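Local coordinates for response regulator (Pseudomonas putida, PDB 3HDV), which probably serves as the phosphorylatable receiver domain of a two-component response regulator, taking up a phosphoryl group on an aspartate to relay a signal, at residues R7-V13 and I32-A37. Coordinates in Å, arbitrary orientation, origin at the centre of the assembly. Residues are numbered along the deposited sequence.
Sequences RPLVLVV and IDAVGA
Strands 9-13 and 33-37 run parallel, their axes 4.5 Å apart at closest approach and crossing at -28°; Val10-Ala34, Leu11-Val35, Val12-Gly36 and Val13-Ala37 pair in register, CA to CA 4.5 to 5.0 Å. Ahead of the first, Arg7 NH2 makes a long salt bridge of 3.9 Å to Asp33 OD2, also paired with Arg52. A water bridges the open end, donating to Pro8 O (2.6 Å) and accepting from Asp33 N (3.0 Å). Leu9 (chi1 t, chi2 p) brings CD1 to 4.0 Å from Val35 CG1. Val10 N donates to Asp33 O (3.0 Å) and Val10 O accepts from Val35 N (2.9 Å), while Val10 CG2 meets Ile32 CG2 at 3.6 Å on the face covered by helix 17-29. That helix links the strands in a beta-alpha-beta crossover of the CheY-like receiver fold, where 9-13 lies between 33-37, a sheet edge within the chain, and 53-58. Leu11 faces helix 40-49 and places CD1 4.0 Å from Val35 CG2 and 3.9 Å from Ala37 CB. Val12 N reaches Val35 O (2.7 Å); Val12 O takes Ala37 N (2.9 Å). Val13 CG2 lies 4.2 Å from Ala37 CB, and the Val13 backbone is hydrogen-bonded to that of Asp59, the predicted phosphorylation site, unmodified here.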
loop_
_atom_site.group_PDB
_atom_site.type_symbol
_atom_site.label_atom_id
_atom_site.label_comp_id
_atom_site.label_asym_id
_atom_site.label_seq_id
_atom_site.Cartn_x
_atom_site.Cartn_y
_atom_site.Cartn_z
ATOM N N ARG B 7 16.420 7.218 -14.536
ATOM C CA ARG B 7 15.201 7.500 -13.755
ATOM C C ARG B 7 15.204 6.623 -12.443
ATOM O O ARG B 7 15.572 5.466 -12.488
ATOM C CB ARG B 7 13.951 7.276 -14.603
ATOM C CG ARG B 7 12.652 7.753 -13.904
ATOM C CD ARG B 7 11.447 7.848 -14.858
ATOM N NE ARG B 7 10.939 6.528 -15.225
ATOM C CZ ARG B 7 10.790 6.098 -16.478
ATOM N NH1 ARG B 7 11.093 6.903 -17.503
ATOM N NH2 ARG B 7 10.318 4.868 -16.707
ATOM N N PRO B 8 14.867 7.211 -11.284
ATOM C CA PRO B 8 14.893 6.421 -10.038
ATOM C C PRO B 8 13.920 5.217 -10.094
ATOM O O PRO B 8 12.835 5.332 -10.652
ATOM C CB PRO B 8 14.429 7.430 -8.952
ATOM C CG PRO B 8 14.632 8.791 -9.556
ATOM C CD PRO B 8 14.443 8.610 -11.047
ATOM N N LEU B 9 14.373 4.081 -9.563
ATOM C CA LEU B 9 13.537 2.915 -9.298
ATOM C C LEU B 9 13.766 2.374 -7.852
ATOM O O LEU B 9 14.914 2.108 -7.466
ATOM C CB LEU B 9 13.813 1.833 -10.348
ATOM C CG LEU B 9 13.066 0.500 -10.284
ATOM C CD1 LEU B 9 11.557 0.820 -10.448
ATOM C CD2 LEU B 9 13.591 -0.383 -11.422
ATOM N N VAL B 10 12.669 2.198 -7.080
ATOM C CA VAL B 10 12.721 1.677 -5.685
ATOM C C VAL B 10 12.246 0.244 -5.692
ATOM O O VAL B 10 11.244 -0.023 -6.296
ATOM C CB VAL B 10 11.845 2.567 -4.695
ATOM C CG1 VAL B 10 11.879 2.035 -3.229
ATOM C CG2 VAL B 10 12.380 4.027 -4.694
ATOM N N LEU B 11 12.988 -0.681 -5.073
ATOM C CA LEU B 11 12.483 -2.046 -4.899
ATOM C C LEU B 11 11.860 -2.168 -3.493
ATOM O O LEU B 11 12.528 -1.982 -2.489
ATOM C CB LEU B 11 13.624 -3.037 -4.955
ATOM C CG LEU B 11 13.327 -4.515 -4.656
ATOM C CD1 LEU B 11 12.427 -5.134 -5.735
ATOM C CD2 LEU B 11 14.703 -5.258 -4.574
ATOM N N VAL B 12 10.607 -2.548 -3.428
ATOM C CA VAL B 12 9.947 -2.733 -2.122
ATOM C C VAL B 12 9.850 -4.226 -1.822
ATOM O O VAL B 12 9.197 -4.959 -2.552
ATOM C CB VAL B 12 8.522 -2.155 -2.156
ATOM C CG1 VAL B 12 7.779 -2.466 -0.806
ATOM C CG2 VAL B 12 8.571 -0.608 -2.410
ATOM N N VAL B 13 10.449 -4.667 -0.728
ATOM C CA VAL B 13 10.460 -6.089 -0.422
ATOM C C VAL B 13 9.586 -6.340 0.820
ATOM O O VAL B 13 9.862 -5.804 1.884
ATOM C CB VAL B 13 11.912 -6.563 -0.130
ATOM C CG1 VAL B 13 11.994 -8.069 0.207
ATOM C CG2 VAL B 13 12.856 -6.097 -1.258
ATOM N N ILE B 32 7.517 8.538 -7.894
ATOM C CA ILE B 32 8.668 7.640 -7.801
ATOM C C ILE B 32 8.276 6.221 -8.251
ATOM O O ILE B 32 7.380 5.591 -7.654
ATOM C CB ILE B 32 9.227 7.568 -6.362
ATOM C CG1 ILE B 32 9.704 8.958 -5.872
ATOM C CG2 ILE B 32 10.339 6.521 -6.265
ATOM C CD1 ILE B 32 9.725 9.092 -4.379
ATOM N N ASP B 33 8.953 5.732 -9.289
ATOM C CA ASP B 33 8.760 4.392 -9.800
ATOM C C ASP B 33 9.151 3.340 -8.748
ATOM O O ASP B 33 10.153 3.498 -8.058
ATOM C CB ASP B 33 9.681 4.219 -10.974
ATOM C CG ASP B 33 9.088 3.419 -12.060
ATOM O OD1 ASP B 33 8.020 2.752 -11.836
ATOM O OD2 ASP B 33 9.726 3.460 -13.155
ATOM N N ALA B 34 8.377 2.268 -8.643
ATOM C CA ALA B 34 8.676 1.248 -7.630
ATOM C C ALA B 34 8.287 -0.102 -8.109
ATOM O O ALA B 34 7.337 -0.225 -8.823
ATOM C CB ALA B 34 7.959 1.580 -6.309
ATOM N N VAL B 35 9.010 -1.137 -7.681
ATOM C CA VAL B 35 8.627 -2.508 -8.040
ATOM C C VAL B 35 8.688 -3.319 -6.771
ATOM O O VAL B 35 9.295 -2.871 -5.811
ATOM C CB VAL B 35 9.561 -3.125 -9.098
ATOM C CG1 VAL B 35 9.240 -2.487 -10.492
ATOM C CG2 VAL B 35 11.041 -2.939 -8.725
ATOM N N GLY B 36 8.047 -4.480 -6.755
ATOM C CA GLY B 36 7.929 -5.252 -5.518
ATOM C C GLY B 36 8.516 -6.626 -5.634
ATOM O O GLY B 36 8.451 -7.226 -6.713
ATOM N N ALA B 37 9.080 -7.106 -4.539
ATOM C CA ALA B 37 9.593 -8.488 -4.414
ATOM C C ALA B 37 8.941 -9.078 -3.170
ATOM O O ALA B 37 8.786 -8.360 -2.142
ATOM C CB ALA B 37 11.092 -8.471 -4.209
HETATM O O HOH W 1 11.002 7.150 -10.914
#